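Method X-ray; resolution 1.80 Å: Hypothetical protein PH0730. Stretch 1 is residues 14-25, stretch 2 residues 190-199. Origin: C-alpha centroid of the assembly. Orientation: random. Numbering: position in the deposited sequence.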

# COMPACT_ATOMS: atom_id res chain seq x y z
N GLU A 14 9.37 -16.17 -5.36
CA GLU A 14 8.23 -16.06 -6.32
C GLU A 14 7.15 -15.08 -5.85
O GLU A 14 6.28 -14.69 -6.64
CB GLU A 14 7.60 -17.43 -6.62
CG GLU A 14 8.50 -18.42 -7.34
CD GLU A 14 7.72 -19.49 -8.10
OE1 GLU A 14 6.66 -19.18 -8.69
OE2 GLU A 14 8.16 -20.66 -8.12
N TYR A 15 7.20 -14.71 -4.57
CA TYR A 15 6.38 -13.60 -4.04
C TYR A 15 7.16 -12.85 -2.97
O TYR A 15 8.06 -13.41 -2.34
CB TYR A 15 5.02 -14.09 -3.48
CG TYR A 15 5.09 -15.05 -2.29
CD1 TYR A 15 5.27 -14.58 -0.98
CD2 TYR A 15 4.92 -16.42 -2.47
CE1 TYR A 15 5.31 -15.46 0.11
CE2 TYR A 15 4.96 -17.32 -1.39
CZ TYR A 15 5.16 -16.83 -0.11
OH TYR A 15 5.18 -17.71 0.95
N THR A 16 6.80 -11.58 -2.76
CA THR A 16 7.53 -10.69 -1.87
C THR A 16 6.68 -10.29 -0.66
O THR A 16 5.48 -10.53 -0.65
CB THR A 16 7.98 -9.42 -2.62
OG1 THR A 16 6.82 -8.67 -3.00
CG2 THR A 16 8.73 -9.80 -3.91
N VAL A 17 7.30 -9.67 0.36
CA VAL A 17 6.54 -9.12 1.50
C VAL A 17 5.49 -8.11 1.01
O VAL A 17 4.40 -8.01 1.57
CB VAL A 17 7.48 -8.53 2.60
CG1 VAL A 17 8.21 -7.29 2.10
CG2 VAL A 17 6.72 -8.21 3.88
N GLU A 18 5.80 -7.40 -0.09
CA GLU A 18 4.86 -6.42 -0.62
C GLU A 18 3.65 -7.13 -1.18
O GLU A 18 2.55 -6.62 -1.09
CB GLU A 18 5.52 -5.54 -1.70
CG GLU A 18 6.52 -4.52 -1.14
CD GLU A 18 7.92 -5.06 -0.97
OE1 GLU A 18 8.16 -6.23 -1.38
OE2 GLU A 18 8.79 -4.32 -0.46
N ASP A 19 3.85 -8.32 -1.77
CA ASP A 19 2.73 -9.12 -2.24
C ASP A 19 1.89 -9.62 -1.06
O ASP A 19 0.67 -9.63 -1.15
CB ASP A 19 3.21 -10.33 -3.07
CG ASP A 19 3.95 -9.93 -4.34
OD1 ASP A 19 3.49 -9.01 -5.07
OD2 ASP A 19 5.00 -10.55 -4.61
N VAL A 20 2.53 -10.04 0.03
CA VAL A 20 1.81 -10.48 1.24
C VAL A 20 0.98 -9.31 1.73
O VAL A 20 -0.25 -9.44 1.88
CB VAL A 20 2.76 -10.95 2.36
CG1 VAL A 20 1.98 -11.34 3.64
CG2 VAL A 20 3.67 -12.11 1.89
N LEU A 21 1.62 -8.15 1.91
CA LEU A 21 0.88 -6.97 2.39
C LEU A 21 -0.29 -6.61 1.48
O LEU A 21 -1.39 -6.36 1.96
CB LEU A 21 1.80 -5.77 2.61
CG LEU A 21 2.88 -5.90 3.69
CD1 LEU A 21 4.00 -4.88 3.51
CD2 LEU A 21 2.26 -5.82 5.07
N ALA A 22 -0.06 -6.64 0.16
CA ALA A 22 -1.11 -6.37 -0.82
C ALA A 22 -2.31 -7.29 -0.69
O ALA A 22 -3.45 -6.82 -0.73
CB ALA A 22 -0.56 -6.40 -2.26
N VAL A 23 -2.07 -8.59 -0.54
CA VAL A 23 -3.17 -9.55 -0.41
C VAL A 23 -4.03 -9.22 0.82
O VAL A 23 -5.25 -9.23 0.74
CB VAL A 23 -2.66 -11.03 -0.36
CG1 VAL A 23 -3.72 -11.96 0.18
CG2 VAL A 23 -2.17 -11.46 -1.74
N ILE A 24 -3.38 -8.92 1.93
CA ILE A 24 -4.07 -8.58 3.17
C ILE A 24 -4.88 -7.29 3.02
O ILE A 24 -6.02 -7.22 3.50
CB ILE A 24 -3.10 -8.52 4.37
CG1 ILE A 24 -2.35 -9.86 4.50
CG2 ILE A 24 -3.84 -8.17 5.67
CD1 ILE A 24 -1.43 -9.94 5.70
N PHE A 25 -4.30 -6.28 2.37
CA PHE A 25 -5.09 -5.10 1.99
C PHE A 25 -6.30 -5.46 1.11
O PHE A 25 -7.41 -4.96 1.31
CB PHE A 25 -4.24 -4.03 1.31
CG PHE A 25 -3.43 -3.20 2.27
CD1 PHE A 25 -4.07 -2.45 3.26
CD2 PHE A 25 -2.05 -3.17 2.19
CE1 PHE A 25 -3.33 -1.67 4.15
CE2 PHE A 25 -1.31 -2.40 3.07
CZ PHE A 25 -1.95 -1.65 4.06
N GLU A 190 8.13 -1.91 12.23
CA GLU A 190 6.86 -2.05 12.93
C GLU A 190 5.96 -3.14 12.36
O GLU A 190 4.94 -3.47 12.96
CB GLU A 190 6.10 -0.71 12.96
CG GLU A 190 6.95 0.51 13.40
CD GLU A 190 7.62 0.34 14.75
OE1 GLU A 190 6.93 -0.11 15.69
OE2 GLU A 190 8.83 0.67 14.85
N ILE A 191 6.33 -3.67 11.19
CA ILE A 191 5.57 -4.74 10.53
C ILE A 191 5.64 -5.99 11.42
O ILE A 191 6.74 -6.38 11.83
CB ILE A 191 6.16 -5.09 9.13
CG1 ILE A 191 6.16 -3.87 8.18
CG2 ILE A 191 5.41 -6.26 8.50
CD1 ILE A 191 4.78 -3.31 7.83
N THR A 192 4.49 -6.58 11.71
CA THR A 192 4.38 -7.75 12.62
C THR A 192 5.18 -8.95 12.11
O THR A 192 5.22 -9.19 10.89
CB THR A 192 2.89 -8.16 12.89
OG1 THR A 192 2.84 -9.38 13.66
CG2 THR A 192 2.16 -8.41 11.61
N PRO A 193 5.81 -9.72 13.02
CA PRO A 193 6.48 -10.96 12.59
C PRO A 193 5.55 -11.95 11.90
O PRO A 193 6.00 -12.74 11.07
CB PRO A 193 7.00 -11.55 13.90
CG PRO A 193 7.09 -10.38 14.85
CD PRO A 193 5.96 -9.48 14.47
N GLU A 194 4.26 -11.92 12.24
CA GLU A 194 3.28 -12.81 11.64
C GLU A 194 3.20 -12.62 10.13
O GLU A 194 2.92 -13.56 9.40
CB GLU A 194 1.90 -12.63 12.27
CG GLU A 194 1.90 -12.78 13.79
CD GLU A 194 0.54 -13.16 14.37
OE1 GLU A 194 -0.50 -12.75 13.83
OE2 GLU A 194 0.53 -13.89 15.39
N ILE A 195 3.44 -11.39 9.66
CA ILE A 195 3.49 -11.11 8.23
C ILE A 195 4.82 -11.58 7.64
O ILE A 195 4.86 -12.22 6.59
CB ILE A 195 3.28 -9.60 7.94
CG1 ILE A 195 1.83 -9.20 8.23
CG2 ILE A 195 3.66 -9.25 6.48
CD1 ILE A 195 1.55 -7.70 8.06
N LEU A 196 5.91 -11.25 8.31
CA LEU A 196 7.25 -11.68 7.87
C LEU A 196 7.34 -13.20 7.77
O LEU A 196 8.07 -13.72 6.91
CB LEU A 196 8.31 -11.15 8.83
CG LEU A 196 8.42 -9.63 9.01
CD1 LEU A 196 9.43 -9.27 10.11
CD2 LEU A 196 8.78 -8.94 7.68
N GLU A 197 6.59 -13.92 8.62
CA GLU A 197 6.55 -15.39 8.58
C GLU A 197 6.07 -15.97 7.24
O GLU A 197 6.35 -17.12 6.91
CB GLU A 197 5.66 -15.93 9.72
CG GLU A 197 6.08 -17.30 10.24
CD GLU A 197 5.26 -17.79 11.43
OE1 GLU A 197 4.32 -17.09 11.91
OE2 GLU A 197 5.57 -18.92 11.91
N VAL A 198 5.35 -15.17 6.47
CA VAL A 198 4.77 -15.65 5.22
C VAL A 198 5.84 -15.75 4.10
O VAL A 198 5.70 -16.52 3.14
CB VAL A 198 3.56 -14.77 4.79
CG1 VAL A 198 2.88 -15.35 3.54
CG2 VAL A 198 2.55 -14.63 5.96
N VAL A 199 6.91 -14.97 4.20
CA VAL A 199 7.91 -15.01 3.14
C VAL A 199 8.90 -16.14 3.40
O VAL A 199 9.28 -16.38 4.55
CB VAL A 199 8.59 -13.64 2.89
CG1 VAL A 199 8.70 -12.84 4.17
CG2 VAL A 199 9.95 -13.82 2.22

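The contact is a small apolar packing of one face of the 17-25 helix against the C-terminal segment of the same chain, centred on Ile195 and closed at one end by a single hydrogen bond from a tyrosine hydroxyl to a backbone carbonyl. Together the two stretches bury 439 Å², and the touching residues lie at least 170 positions apart in sequence.

Ile195 gives up more surface to the partner stretch than any other residue, 72 Å². Its CA-to-CB bond points toward the helix, and its side chain fits as a knob into a hole formed by Val17, Val20, Leu21 and Ile24, residues that the helical repeat brings onto a common face. CG2 of Ile195 lies 3.9 Å from CG1 of Val20 and 4.1 Å from CG2 of Val17. With chi1 in m and chi2 in t, the chain extends so that Ile195 CD1 reaches Leu21 CD2 at 3.6 Å, and Ile195 CG1 lies 4.2 Å from Ile24 CD1. The CA-to-CB bond of Leu21 points sideways, but the end of its side chain comes nearer to the second stretch; its CD2 also approaches CD1 of Ile191 at 4.5 Å, which extends the apolar patch beyond the knob.

One turn of chain further on, the CA-to-CB bond of Val198 also points toward the helix, and its CG1 packs 3.7 Å from CG2 of Val20. Val20 thus packs against both Ile195 and Val198. The type I turn from Leu196 to Val199, with Val199 N donating to Leu196 O at 3.2 Å, carries the chain past the start of the helix, where the CA atoms of Val17 and Val199 are 6.3 Å apart.

Tyr15 supplies the polar element. Its CA-to-CB bond points sideways, yet the long side chain, with chi1 in p, carries the hydroxyl to the turn, where Tyr15 OH donates to Val198 O at a short 2.5 Å. The carbonyl oxygen lies at the ring edge, near the ring plane, and the same ring makes an apolar approach from Tyr15 CE1 to Val198 CG1 at 4.2 Å.

Between Tyr15 and the helix, Thr16 occupies the N-cap: its OG1 accepts from Asp19 N at 3.2 Å, and Thr16 N donates in return to Asp19 OD2 at 2.8 Å. These reciprocal bonds tie the residue following Tyr15 to the first turn of the helix. In the second stretch, Thr192 OG1 likewise caps its helix by accepting from Glu194 N at 3.2 Å, just ahead of Ile195.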